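Local coordinates for protein catalase (Pseudomonas syringae, PDB 1M7S) that breaks down hydrogen peroxide to water and oxygen with a heme cofactor, protecting the bacterial cell from its toxic effects, at residues Asp116-Val122 with Met308-Val314; Gly190-Tyr196 with Tyr207-Trp212; Ile245-Pro251 with Met290-Asn295. One frame throughout, in Å; residues are numbered along the deposited sequence.

Interaction 1: Asp116-Val122 with Met308-Val314; sequences DGNWDLV and MAPANLV. With HEM (protoporphyrin IX containing Fe), chain E.
Residues 117-122 form an extended strand of the catalase beta-barrel, while 308-314 is an irregular connection that folds back at a type I beta turn, A309 to N312, closed by N312 N to A309 O (2.8 Å). The CA atoms come closest at W119 and L313, 4.9 Å apart. One backbone hydrogen bond joins the segments, D120 N to N312 O (3.2 Å, 160°). G117 has phi/psi 125/175, where a CB would jam against the preceding carbonyl. D120 (chi1 m) points toward the turn; its OD1 accepts hydrogen bonds from A309 N (2.6 Å) and N312 ND2 (2.9 Å), so one oxygen bonds both turn ends, and its OD2 forms a salt bridge with K111. Water 1 donates to D120 O (2.8 Å) and P310 O (3.0 Å). V122 packs CG2 on P310 CD at 4.1 Å. V122 and M308 line the heme pocket, and P310 adjoins Y332, by similarity the axial heme ligand; V122 CG1 lies 3.6 Å from HEM C3A.

Interaction 2: Gly190-Tyr196 with Tyr207-Trp212; sequences GNGVHAY and YVKFHW. With HEM (protoporphyrin IX containing Fe), chain E.
The antiparallel pairing of these segments is broken by a shift of two residues between N191 and Y196, where 192-195 loops away from strand 205-214 toward the heme. Before the break, G190 and W212 form a hydrogen-bonded pair (G190 N to W212 O 3.0 Å, W212 N to G190 O 2.7 Å), N191 and H211 a non-hydrogen-bonded pair with CA atoms 4.5 Å apart, and G192 N donates to F210 O at 3.0 Å. After it, Y196 pairs with V208 (Y196 N to V208 O 2.8 Å, V208 N to Y196 O 2.7 Å). G190 lies against W212 so closely that an ideal CB would come 2.9 Å from W212 CD1, a clash. In the gap, V193 turns to phi/psi 71/-65; water 5 bridges H194 O (2.7 Å) and F210 N (2.8 Å), and K209 NZ reaches V193 O at 2.9 Å while also bonding K277 O. This part of the catalase beta-barrel contributes to the heme pocket, with V193 CG1 at 3.5 Å and H194 NE2 at 3.4 Å from HEM CBB. H194 bonds D322 through ND1 and R328 through NE2. F210 (chi1 m) directs its edge toward the face of Y196 (chi1 m) in an offset edge-to-face pair, centroids 5.9 Å apart and planes at 62°; Y196 CB to F210 CE2 measures 3.9 Å.

Interaction 3: Ile245-Pro251 with Met290-Asn295; sequences IKKGDFP and MVLNKN
A helix-to-strand connection of the catalase beta-barrel forms this contact: helix 236-246 ends in a Schellman motif, and the chain then runs into strand 252-260, beside strand 284-295. G248, at phi/psi 82/1, is the first residue to leave helical geometry, and its N bonds back to I245 O (3.0 Å). D249 centres an inverse gamma turn, after which F250 and P251 are extended. The nearest CA atoms are those of F250 and N293, 5.2 Å apart. The one hydrogen bond between 245-251 and 290-295 runs from L292 N to P251 O (3.0 Å, 169°), with V291 CA 3.5 Å from P251 O. In 290-295, N293 and K294 both face K59 of strand 55-64, a classic beta bulge. I245 (m, t) points toward the strand, placing CG2 3.8 Å from N293 C and 3.6 Å from N295 ND2; K246 CG lies 3.8 Å from the same ND2. P251 CG meets L292 CB at 4.1 Å, while L292 also packs on V58, V87 and F89, so the connection is joined to the barrel wall. The contact is structural packing away from the heme, which is about 12 Å from the L292 side chain. F250 (chi1 m) places CB 3.7 Å from V291 CG2 and turns a ring face to N293, whose CB makes a CH-pi contact 3.4 Å from the ring centroid and 11° off its normal.

From the N terminus, strand 117-124 comes first, but its contact with 308-314 closes last, so interaction 1 encloses the other two. Inside that long loop, interaction 2 closes the hairpin of strands 196-199 and 205-214; interaction 3, in series, closes a loop that holds strand 252-260, joining the end of helix 236-246 to strand 284-295. None cross. All three reach the same antiparallel sheet. Interactions 1 and 2 both touch the heme and pack together, with W119 CH2 3.9 Å from F210 CZ and L121 CD2 4.0 Å from W212 NE1. W212 CH2 also meets M290 CE at 3.5 Å, linking interactions 2 and 3, whereas the nearest atoms of interactions 1 and 3 are about 8 Å apart.

Interaction 1: Asp116-Val122 with Met308-Val314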
loop_
_atom_site.group_PDB
_atom_site.type_symbol
_atom_site.label_atom_id
_atom_site.label_comp_id
_atom_site.label_asym_id
_atom_site.label_seq_id
_atom_site.Cartn_x
_atom_site.Cartn_y
_atom_site.Cartn_z
ATOM N N ASP A 116 -15.213 28.119 7.526
ATOM C CA ASP A 116 -15.076 28.107 6.107
ATOM C C ASP A 116 -14.246 26.889 5.607
ATOM O O ASP A 116 -13.990 26.809 4.416
ATOM C CB ASP A 116 -14.287 29.290 5.525
ATOM C CG ASP A 116 -14.643 30.675 5.943
ATOM O OD1 ASP A 116 -15.802 30.879 6.393
ATOM O OD2 ASP A 116 -13.742 31.555 5.789
ATOM N N GLY A 117 -13.886 26.013 6.510
ATOM C CA GLY A 117 -13.060 24.846 6.124
ATOM C C GLY A 117 -11.811 24.835 6.999
ATOM O O GLY A 117 -11.463 25.748 7.774
ATOM N N ASN A 118 -11.010 23.765 6.840
ATOM C CA ASN A 118 -9.773 23.709 7.644
ATOM C C ASN A 118 -8.631 24.461 6.948
ATOM O O ASN A 118 -8.382 24.266 5.777
ATOM C CB ASN A 118 -9.325 22.275 7.909
ATOM C CG ASN A 118 -10.307 21.439 8.708
ATOM O OD1 ASN A 118 -11.248 21.970 9.328
ATOM N ND2 ASN A 118 -10.043 20.133 8.691
ATOM N N TRP A 119 -8.014 25.330 7.715
ATOM C CA TRP A 119 -6.849 26.068 7.333
ATOM C C TRP A 119 -5.689 25.603 8.206
ATOM O O TRP A 119 -5.752 25.704 9.431
ATOM C CB TRP A 119 -7.009 27.576 7.569
ATOM C CG TRP A 119 -5.732 28.332 7.290
ATOM C CD1 TRP A 119 -4.911 28.167 6.197
ATOM C CD2 TRP A 119 -5.163 29.366 8.071
ATOM N NE1 TRP A 119 -3.848 29.029 6.295
ATOM C CE2 TRP A 119 -3.980 29.779 7.425
ATOM C CE3 TRP A 119 -5.534 29.985 9.269
ATOM C CZ2 TRP A 119 -3.177 30.811 7.928
ATOM C CZ3 TRP A 119 -4.721 30.997 9.770
ATOM C CH2 TRP A 119 -3.553 31.389 9.101
ATOM N N ASP A 120 -4.576 25.216 7.593
ATOM C CA ASP A 120 -3.397 24.785 8.374
ATOM C C ASP A 120 -2.281 25.810 8.255
ATOM O O ASP A 120 -1.806 26.170 7.143
ATOM C CB ASP A 120 -2.813 23.473 7.794
ATOM C CG ASP A 120 -3.706 22.268 7.934
ATOM O OD1 ASP A 120 -3.474 21.275 7.224
ATOM O OD2 ASP A 120 -4.691 22.302 8.715
ATOM N N LEU A 121 -1.820 26.283 9.385
ATOM C CA LEU A 121 -0.676 27.181 9.414
ATOM C C LEU A 121 0.526 26.316 9.849
ATOM O O LEU A 121 0.736 26.064 11.033
ATOM C CB LEU A 121 -0.934 28.335 10.362
ATOM C CG LEU A 121 0.240 29.309 10.470
ATOM C CD1 LEU A 121 0.726 29.842 9.128
ATOM C CD2 LEU A 121 -0.176 30.471 11.413
ATOM N N VAL A 122 1.335 25.843 8.914
ATOM C CA VAL A 122 2.435 24.896 9.228
ATOM C C VAL A 122 3.747 25.659 9.395
ATOM O O VAL A 122 4.338 26.054 8.375
ATOM C CB VAL A 122 2.535 23.879 8.085
ATOM C CG1 VAL A 122 3.494 22.750 8.465
ATOM C CG2 VAL A 122 1.150 23.311 7.781
ATOM N N MET A 308 -1.242 17.797 8.271
ATOM C CA MET A 308 -1.078 19.256 8.203
ATOM C C MET A 308 -0.585 19.630 6.812
ATOM O O MET A 308 0.387 18.996 6.372
ATOM C CB MET A 308 -0.003 19.696 9.211
ATOM C CG MET A 308 -0.273 19.361 10.681
ATOM S SD MET A 308 -1.642 20.458 11.224
ATOM C CE MET A 308 -1.654 20.041 12.970
ATOM N N ALA A 309 -1.209 20.570 6.107
ATOM C CA ALA A 309 -0.719 20.883 4.759
ATOM C C ALA A 309 -0.994 22.333 4.419
ATOM O O ALA A 309 -2.147 22.773 4.525
ATOM C CB ALA A 309 -1.502 19.974 3.780
ATOM N N PRO A 310 -0.021 23.027 3.889
ATOM C CA PRO A 310 -0.177 24.407 3.445
ATOM C C PRO A 310 -1.254 24.466 2.382
ATOM O O PRO A 310 -1.926 25.484 2.219
ATOM C CB PRO A 310 1.219 24.894 3.014
ATOM C CG PRO A 310 2.111 23.943 3.780
ATOM C CD PRO A 310 1.393 22.584 3.755
ATOM N N ALA A 311 -1.569 23.382 1.638
ATOM C CA ALA A 311 -2.610 23.366 0.653
ATOM C C ALA A 311 -3.998 23.476 1.326
ATOM O O ALA A 311 -4.930 23.697 0.553
ATOM C CB ALA A 311 -2.602 22.098 -0.195
ATOM N N ASN A 312 -4.162 23.248 2.614
ATOM C CA ASN A 312 -5.512 23.337 3.183
ATOM C C ASN A 312 -5.714 24.846 3.468
ATOM O O ASN A 312 -5.217 25.358 4.464
ATOM C CB ASN A 312 -5.621 22.512 4.456
ATOM C CG ASN A 312 -5.660 21.018 4.198
ATOM O OD1 ASN A 312 -6.220 20.583 3.201
ATOM N ND2 ASN A 312 -5.085 20.188 5.082
ATOM N N LEU A 313 -6.359 25.504 2.534
ATOM C CA LEU A 313 -6.592 26.945 2.546
ATOM C C LEU A 313 -8.088 27.255 2.518
ATOM O O LEU A 313 -8.870 26.397 2.117
ATOM C CB LEU A 313 -6.055 27.533 1.217
ATOM C CG LEU A 313 -4.529 27.491 1.106
ATOM C CD1 LEU A 313 -4.105 27.622 -0.360
ATOM C CD2 LEU A 313 -3.909 28.558 1.996
ATOM N N VAL A 314 -8.408 28.459 2.967
ATOM C CA VAL A 314 -9.845 28.874 2.911
ATOM C C VAL A 314 -9.838 30.160 2.088
ATOM O O VAL A 314 -8.835 30.902 2.039
ATOM C CB VAL A 314 -10.317 29.054 4.349
ATOM C CG1 VAL A 314 -10.386 27.719 5.128
ATOM C CG2 VAL A 314 -9.433 29.969 5.182
HETATM C CHA HEM E . 6.439 18.316 7.562
HETATM C CHB HEM E . 7.474 22.932 8.587
HETATM C CHC HEM E . 9.766 23.344 4.351
HETATM C CHD HEM E . 7.881 19.088 2.945
HETATM C C1A HEM E . 6.540 19.531 8.198
HETATM C C2A HEM E . 6.025 19.810 9.560
HETATM C C3A HEM E . 6.311 21.080 9.840
HETATM C C4A HEM E . 7.022 21.630 8.698
HETATM C CMA HEM E . 5.976 21.892 11.099
HETATM C CAA HEM E . 5.288 18.743 10.387
HETATM C CBA HEM E . 3.729 18.890 10.394
HETATM C CGA HEM E . 3.144 17.884 11.422
HETATM O O1A HEM E . 2.487 16.961 10.882
HETATM O O2A HEM E . 3.389 18.202 12.603
HETATM C C1B HEM E . 8.155 23.462 7.524
HETATM C C2B HEM E . 8.568 24.853 7.386
HETATM C C3B HEM E . 9.220 24.962 6.209
HETATM C C4B HEM E . 9.213 23.665 5.591
HETATM C CMB HEM E . 8.296 25.926 8.449
HETATM C CAB HEM E . 9.899 26.161 5.547
HETATM C CBB HEM E . 9.557 27.415 5.770
HETATM C C1C HEM E . 9.356 22.283 3.585
HETATM C C2C HEM E . 9.522 22.180 2.154
HETATM C C3C HEM E . 8.980 21.021 1.759
HETATM C C4C HEM E . 8.508 20.346 2.949
HETATM C CMC HEM E . 10.145 23.260 1.229
HETATM C CAC HEM E . 8.851 20.397 0.355
HETATM C CBC HEM E . 8.575 21.104 -0.755
HETATM C C1D HEM E . 7.393 18.494 4.115
HETATM C C2D HEM E . 6.826 17.158 4.178
HETATM C C3D HEM E . 6.429 16.940 5.433
HETATM C C4D HEM E . 6.734 18.130 6.197
HETATM C CMD HEM E . 6.763 16.237 2.946
HETATM C CAD HEM E . 5.747 15.671 6.023
HETATM C CBD HEM E . 4.191 15.893 6.047
HETATM C CGD HEM E . 3.402 14.650 6.416
HETATM O O1D HEM E . 2.237 14.855 6.908
HETATM O O2D HEM E . 3.835 13.487 6.225
HETATM N NA HEM E . 7.178 20.650 7.745
HETATM N NB HEM E . 8.541 22.756 6.403
HETATM N NC HEM E . 8.759 21.134 4.057
HETATM N ND HEM E . 7.270 19.074 5.362
HETATM FE FE HEM E . 7.880 20.924 5.861
HETATM O O HOH W 1 -1.971 27.290 4.610
HETATM O O HOH W 2 10.232 20.744 6.744
#

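Interaction 2: Gly190-Tyr196 with Tyr207-Trp212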
loop_
_atom_site.group_PDB
_atom_site.type_symbol
_atom_site.label_atom_id
_atom_site.label_comp_id
_atom_site.label_asym_id
_atom_site.label_seq_id
_atom_site.Cartn_x
_atom_site.Cartn_y
_atom_site.Cartn_z
ATOM N N GLY A 190 6.444 30.692 17.489
ATOM C CA GLY A 190 6.142 29.987 16.247
ATOM C C GLY A 190 6.091 31.056 15.145
ATOM O O GLY A 190 5.856 32.257 15.392
ATOM N N ASN A 191 6.468 30.640 13.939
ATOM C CA ASN A 191 6.476 31.563 12.805
ATOM C C ASN A 191 5.990 30.850 11.558
ATOM O O ASN A 191 6.362 29.705 11.345
ATOM C CB ASN A 191 7.901 32.094 12.547
ATOM C CG ASN A 191 8.380 33.028 13.648
ATOM O OD1 ASN A 191 7.995 34.177 13.699
ATOM N ND2 ASN A 191 9.191 32.539 14.587
ATOM N N GLY A 192 5.283 31.534 10.642
ATOM C CA GLY A 192 4.858 30.963 9.376
ATOM C C GLY A 192 6.023 30.852 8.406
ATOM O O GLY A 192 5.944 30.025 7.491
ATOM N N VAL A 193 7.074 31.610 8.652
ATOM C CA VAL A 193 8.256 31.776 7.829
ATOM C C VAL A 193 7.950 32.580 6.565
ATOM O O VAL A 193 8.462 33.709 6.429
ATOM C CB VAL A 193 8.978 30.472 7.501
ATOM C CG1 VAL A 193 10.224 30.740 6.700
ATOM C CG2 VAL A 193 9.387 29.787 8.831
ATOM N N HIS A 194 7.129 32.065 5.687
ATOM C CA HIS A 194 6.807 32.759 4.451
ATOM C C HIS A 194 5.806 33.889 4.659
ATOM O O HIS A 194 5.007 33.816 5.576
ATOM C CB HIS A 194 6.028 31.790 3.524
ATOM C CG HIS A 194 6.594 30.416 3.478
ATOM N ND1 HIS A 194 7.821 30.195 2.895
ATOM C CD2 HIS A 194 6.148 29.219 3.963
ATOM C CE1 HIS A 194 8.110 28.896 3.002
ATOM N NE2 HIS A 194 7.118 28.301 3.619
ATOM N N ALA A 195 5.780 34.804 3.695
ATOM C CA ALA A 195 4.679 35.745 3.597
ATOM C C ALA A 195 3.557 34.921 2.911
ATOM O O ALA A 195 3.814 34.145 1.984
ATOM C CB ALA A 195 5.023 36.849 2.592
ATOM N N TYR A 196 2.337 35.037 3.450
ATOM C CA TYR A 196 1.152 34.450 2.898
ATOM C C TYR A 196 0.378 35.654 2.259
ATOM O O TYR A 196 0.691 36.782 2.607
ATOM C CB TYR A 196 0.233 33.821 3.945
ATOM C CG TYR A 196 0.748 32.430 4.294
ATOM C CD1 TYR A 196 1.842 32.298 5.128
ATOM C CD2 TYR A 196 0.169 31.286 3.761
ATOM C CE1 TYR A 196 2.363 31.041 5.441
ATOM C CE2 TYR A 196 0.659 30.015 4.094
ATOM C CZ TYR A 196 1.759 29.924 4.912
ATOM O OH TYR A 196 2.301 28.691 5.245
ATOM N N TYR A 207 0.533 41.097 1.589
ATOM C CA TYR A 207 1.442 40.003 1.954
ATOM C C TYR A 207 1.632 40.054 3.461
ATOM O O TYR A 207 1.975 41.097 4.043
ATOM C CB TYR A 207 2.779 40.156 1.198
ATOM C CG TYR A 207 2.621 39.816 -0.270
ATOM C CD1 TYR A 207 2.444 40.821 -1.238
ATOM C CD2 TYR A 207 2.608 38.500 -0.698
ATOM C CE1 TYR A 207 2.291 40.489 -2.563
ATOM C CE2 TYR A 207 2.463 38.161 -2.035
ATOM C CZ TYR A 207 2.279 39.168 -2.973
ATOM O OH TYR A 207 2.119 38.875 -4.310
ATOM N N VAL A 208 1.469 38.918 4.126
ATOM C CA VAL A 208 1.546 38.945 5.595
ATOM C C VAL A 208 2.429 37.840 6.152
ATOM O O VAL A 208 2.337 36.693 5.693
ATOM C CB VAL A 208 0.088 38.683 6.096
ATOM C CG1 VAL A 208 0.060 38.613 7.594
ATOM C CG2 VAL A 208 -0.895 39.760 5.618
ATOM N N LYS A 209 3.200 38.167 7.174
ATOM C CA LYS A 209 3.935 37.167 7.926
ATOM C C LYS A 209 3.209 36.936 9.263
ATOM O O LYS A 209 2.649 37.851 9.863
ATOM C CB LYS A 209 5.352 37.620 8.157
ATOM C CG LYS A 209 6.184 37.349 6.897
ATOM C CD LYS A 209 7.646 37.593 7.309
ATOM C CE LYS A 209 8.512 37.287 6.094
ATOM N NZ LYS A 209 9.584 36.346 6.392
ATOM N N PHE A 210 3.159 35.697 9.737
ATOM C CA PHE A 210 2.505 35.327 10.994
ATOM C C PHE A 210 3.519 34.921 12.055
ATOM O O PHE A 210 4.496 34.205 11.773
ATOM C CB PHE A 210 1.612 34.088 10.788
ATOM C CG PHE A 210 0.434 34.319 9.893
ATOM C CD1 PHE A 210 -0.726 34.931 10.397
ATOM C CD2 PHE A 210 0.436 33.940 8.573
ATOM C CE1 PHE A 210 -1.810 35.155 9.580
ATOM C CE2 PHE A 210 -0.650 34.129 7.763
ATOM C CZ PHE A 210 -1.799 34.748 8.252
ATOM N N HIS A 211 3.290 35.306 13.291
ATOM C CA HIS A 211 4.170 35.093 14.420
ATOM C C HIS A 211 3.353 34.735 15.667
ATOM O O HIS A 211 2.547 35.588 16.099
ATOM C CB HIS A 211 4.992 36.371 14.695
ATOM C CG HIS A 211 5.838 36.371 15.942
ATOM N ND1 HIS A 211 5.928 37.487 16.765
ATOM C CD2 HIS A 211 6.607 35.427 16.525
ATOM C CE1 HIS A 211 6.722 37.196 17.795
ATOM N NE2 HIS A 211 7.166 35.958 17.682
ATOM N N TRP A 212 3.647 33.558 16.193
ATOM C CA TRP A 212 3.020 33.160 17.457
ATOM C C TRP A 212 3.988 33.581 18.557
ATOM O O TRP A 212 5.093 33.039 18.670
ATOM C CB TRP A 212 2.820 31.652 17.577
ATOM C CG TRP A 212 1.830 30.995 16.711
ATOM C CD1 TRP A 212 2.121 30.113 15.692
ATOM C CD2 TRP A 212 0.390 31.055 16.770
ATOM N NE1 TRP A 212 0.972 29.655 15.131
ATOM C CE2 TRP A 212 -0.117 30.202 15.782
ATOM C CE3 TRP A 212 -0.509 31.755 17.584
ATOM C CZ2 TRP A 212 -1.470 29.994 15.548
ATOM C CZ3 TRP A 212 -1.862 31.562 17.353
ATOM C CH2 TRP A 212 -2.372 30.700 16.337
HETATM C CHA HEM E . 6.439 18.316 7.562
HETATM C CHB HEM E . 7.474 22.932 8.587
HETATM C CHC HEM E . 9.766 23.344 4.351
HETATM C CHD HEM E . 7.881 19.088 2.945
HETATM C C1A HEM E . 6.540 19.531 8.198
HETATM C C2A HEM E . 6.025 19.810 9.560
HETATM C C3A HEM E . 6.311 21.080 9.840
HETATM C C4A HEM E . 7.022 21.630 8.698
HETATM C CMA HEM E . 5.976 21.892 11.099
HETATM C CAA HEM E . 5.288 18.743 10.387
HETATM C CBA HEM E . 3.729 18.890 10.394
HETATM C CGA HEM E . 3.144 17.884 11.422
HETATM O O1A HEM E . 2.487 16.961 10.882
HETATM O O2A HEM E . 3.389 18.202 12.603
HETATM C C1B HEM E . 8.155 23.462 7.524
HETATM C C2B HEM E . 8.568 24.853 7.386
HETATM C C3B HEM E . 9.220 24.962 6.209
HETATM C C4B HEM E . 9.213 23.665 5.591
HETATM C CMB HEM E . 8.296 25.926 8.449
HETATM C CAB HEM E . 9.899 26.161 5.547
HETATM C CBB HEM E . 9.557 27.415 5.770
HETATM C C1C HEM E . 9.356 22.283 3.585
HETATM C C2C HEM E . 9.522 22.180 2.154
HETATM C C3C HEM E . 8.980 21.021 1.759
HETATM C C4C HEM E . 8.508 20.346 2.949
HETATM C CMC HEM E . 10.145 23.260 1.229
HETATM C CAC HEM E . 8.851 20.397 0.355
HETATM C CBC HEM E . 8.575 21.104 -0.755
HETATM C C1D HEM E . 7.393 18.494 4.115
HETATM C C2D HEM E . 6.826 17.158 4.178
HETATM C C3D HEM E . 6.429 16.940 5.433
HETATM C C4D HEM E . 6.734 18.130 6.197
HETATM C CMD HEM E . 6.763 16.237 2.946
HETATM C CAD HEM E . 5.747 15.671 6.023
HETATM C CBD HEM E . 4.191 15.893 6.047
HETATM C CGD HEM E . 3.402 14.650 6.416
HETATM O O1D HEM E . 2.237 14.855 6.908
HETATM O O2D HEM E . 3.835 13.487 6.225
HETATM N NA HEM E . 7.178 20.650 7.745
HETATM N NB HEM E . 8.541 22.756 6.403
HETATM N NC HEM E . 8.759 21.134 4.057
HETATM N ND HEM E . 7.270 19.074 5.362
HETATM FE FE HEM E . 7.880 20.924 5.861
HETATM O O HOH W 3 7.410 35.969 11.842
HETATM O O HOH W 4 7.185 34.300 9.653
HETATM O O HOH W 5 4.738 33.908 8.272
HETATM O O HOH W 2 10.232 20.744 6.744
#

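Interaction 3: Ile245-Pro251 with Met290-Asn295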
loop_
_atom_site.group_PDB
_atom_site.type_symbol
_atom_site.label_atom_id
_atom_site.label_comp_id
_atom_site.label_asym_id
_atom_site.label_seq_id
_atom_site.Cartn_x
_atom_site.Cartn_y
_atom_site.Cartn_z
ATOM N N ILE A 245 -0.409 20.422 30.588
ATOM C CA ILE A 245 -1.822 20.357 30.324
ATOM C C ILE A 245 -2.509 19.526 31.404
ATOM O O ILE A 245 -3.533 20.000 31.916
ATOM C CB ILE A 245 -2.141 19.850 28.924
ATOM C CG1 ILE A 245 -1.600 20.925 27.945
ATOM C CG2 ILE A 245 -3.629 19.590 28.764
ATOM C CD1 ILE A 245 -1.703 20.486 26.489
ATOM N N LYS A 246 -1.925 18.388 31.785
ATOM C CA LYS A 246 -2.522 17.644 32.902
ATOM C C LYS A 246 -2.603 18.485 34.174
ATOM O O LYS A 246 -3.517 18.234 34.973
ATOM C CB LYS A 246 -1.737 16.355 33.201
ATOM C CG LYS A 246 -2.003 15.261 32.180
ATOM C CD LYS A 246 -1.175 14.011 32.494
ATOM C CE LYS A 246 -1.463 12.904 31.485
ATOM N NZ LYS A 246 -0.747 11.659 31.903
ATOM N N LYS A 247 -1.666 19.370 34.491
ATOM C CA LYS A 247 -1.766 20.199 35.681
ATOM C C LYS A 247 -2.654 21.436 35.508
ATOM O O LYS A 247 -2.654 22.254 36.435
ATOM C CB LYS A 247 -0.390 20.653 36.158
ATOM C CG LYS A 247 0.543 19.578 36.708
ATOM C CD LYS A 247 -0.228 18.371 37.241
ATOM C CE LYS A 247 0.603 17.497 38.164
ATOM N NZ LYS A 247 -0.040 16.167 38.394
ATOM N N GLY A 248 -3.325 21.644 34.378
ATOM C CA GLY A 248 -4.165 22.811 34.155
ATOM C C GLY A 248 -3.451 24.071 33.729
ATOM O O GLY A 248 -4.110 25.100 33.448
ATOM N N ASP A 249 -2.135 24.028 33.560
ATOM C CA ASP A 249 -1.289 25.150 33.196
ATOM C C ASP A 249 -1.144 25.296 31.669
ATOM O O ASP A 249 -0.119 24.957 31.039
ATOM C CB ASP A 249 0.088 24.948 33.837
ATOM C CG ASP A 249 0.934 26.197 33.701
ATOM O OD1 ASP A 249 0.337 27.280 33.479
ATOM O OD2 ASP A 249 2.179 26.126 33.776
ATOM N N PHE A 250 -2.240 25.742 31.068
ATOM C CA PHE A 250 -2.350 25.797 29.616
ATOM C C PHE A 250 -1.510 26.875 28.983
ATOM O O PHE A 250 -1.609 28.089 29.228
ATOM C CB PHE A 250 -3.828 25.966 29.269
ATOM C CG PHE A 250 -4.751 24.993 29.923
ATOM C CD1 PHE A 250 -5.979 25.414 30.408
ATOM C CD2 PHE A 250 -4.424 23.644 30.057
ATOM C CE1 PHE A 250 -6.844 24.499 31.007
ATOM C CE2 PHE A 250 -5.263 22.734 30.653
ATOM C CZ PHE A 250 -6.487 23.163 31.111
ATOM N N PRO A 251 -0.629 26.454 28.074
ATOM C CA PRO A 251 0.237 27.392 27.358
ATOM C C PRO A 251 -0.579 28.191 26.360
ATOM O O PRO A 251 -1.539 27.731 25.736
ATOM C CB PRO A 251 1.287 26.529 26.613
ATOM C CG PRO A 251 0.489 25.257 26.394
ATOM C CD PRO A 251 -0.413 25.078 27.611
ATOM N N MET A 290 -4.194 32.041 21.052
ATOM C CA MET A 290 -4.493 30.599 21.043
ATOM C C MET A 290 -4.117 30.009 22.411
ATOM O O MET A 290 -3.123 30.398 23.012
ATOM C CB MET A 290 -3.694 29.912 19.918
ATOM C CG MET A 290 -3.868 28.390 19.920
ATOM S SD MET A 290 -3.161 27.616 18.421
ATOM C CE MET A 290 -1.471 28.100 18.573
ATOM N N VAL A 291 -4.936 29.121 22.938
ATOM C CA VAL A 291 -4.638 28.442 24.191
ATOM C C VAL A 291 -4.694 26.945 23.892
ATOM O O VAL A 291 -5.623 26.488 23.261
ATOM C CB VAL A 291 -5.638 28.747 25.338
ATOM C CG1 VAL A 291 -7.047 28.388 24.912
ATOM C CG2 VAL A 291 -5.198 28.029 26.585
ATOM N N LEU A 292 -3.730 26.165 24.359
ATOM C CA LEU A 292 -3.739 24.724 24.124
ATOM C C LEU A 292 -4.118 24.083 25.469
ATOM O O LEU A 292 -3.399 24.270 26.443
ATOM C CB LEU A 292 -2.374 24.262 23.577
ATOM C CG LEU A 292 -1.959 24.915 22.242
ATOM C CD1 LEU A 292 -0.648 24.350 21.678
ATOM C CD2 LEU A 292 -3.091 24.806 21.200
ATOM N N ASN A 293 -5.276 23.410 25.459
ATOM C CA ASN A 293 -5.675 22.962 26.817
ATOM C C ASN A 293 -6.251 21.581 26.891
ATOM O O ASN A 293 -6.905 21.302 27.924
ATOM C CB ASN A 293 -6.736 23.989 27.268
ATOM C CG ASN A 293 -7.874 24.090 26.302
ATOM O OD1 ASN A 293 -8.552 25.142 26.401
ATOM N ND2 ASN A 293 -8.169 23.155 25.421
ATOM N N LYS A 294 -5.973 20.731 25.897
ATOM C CA LYS A 294 -6.491 19.371 25.998
ATOM C C LYS A 294 -5.475 18.366 25.402
ATOM O O LYS A 294 -5.061 18.627 24.276
ATOM C CB LYS A 294 -7.706 19.202 25.129
ATOM C CG LYS A 294 -8.859 18.387 25.701
ATOM C CD LYS A 294 -10.000 19.411 25.840
ATOM C CE LYS A 294 -10.825 19.249 27.114
ATOM N NZ LYS A 294 -11.667 20.493 27.300
ATOM N N ASN A 295 -5.169 17.315 26.129
ATOM C CA ASN A 295 -4.341 16.258 25.552
ATOM C C ASN A 295 -5.195 15.386 24.651
ATOM O O ASN A 295 -6.438 15.318 24.757
ATOM C CB ASN A 295 -3.681 15.384 26.632
ATOM C CG ASN A 295 -2.505 16.129 27.241
ATOM O OD1 ASN A 295 -1.611 16.624 26.543
ATOM N ND2 ASN A 295 -2.487 16.210 28.578
#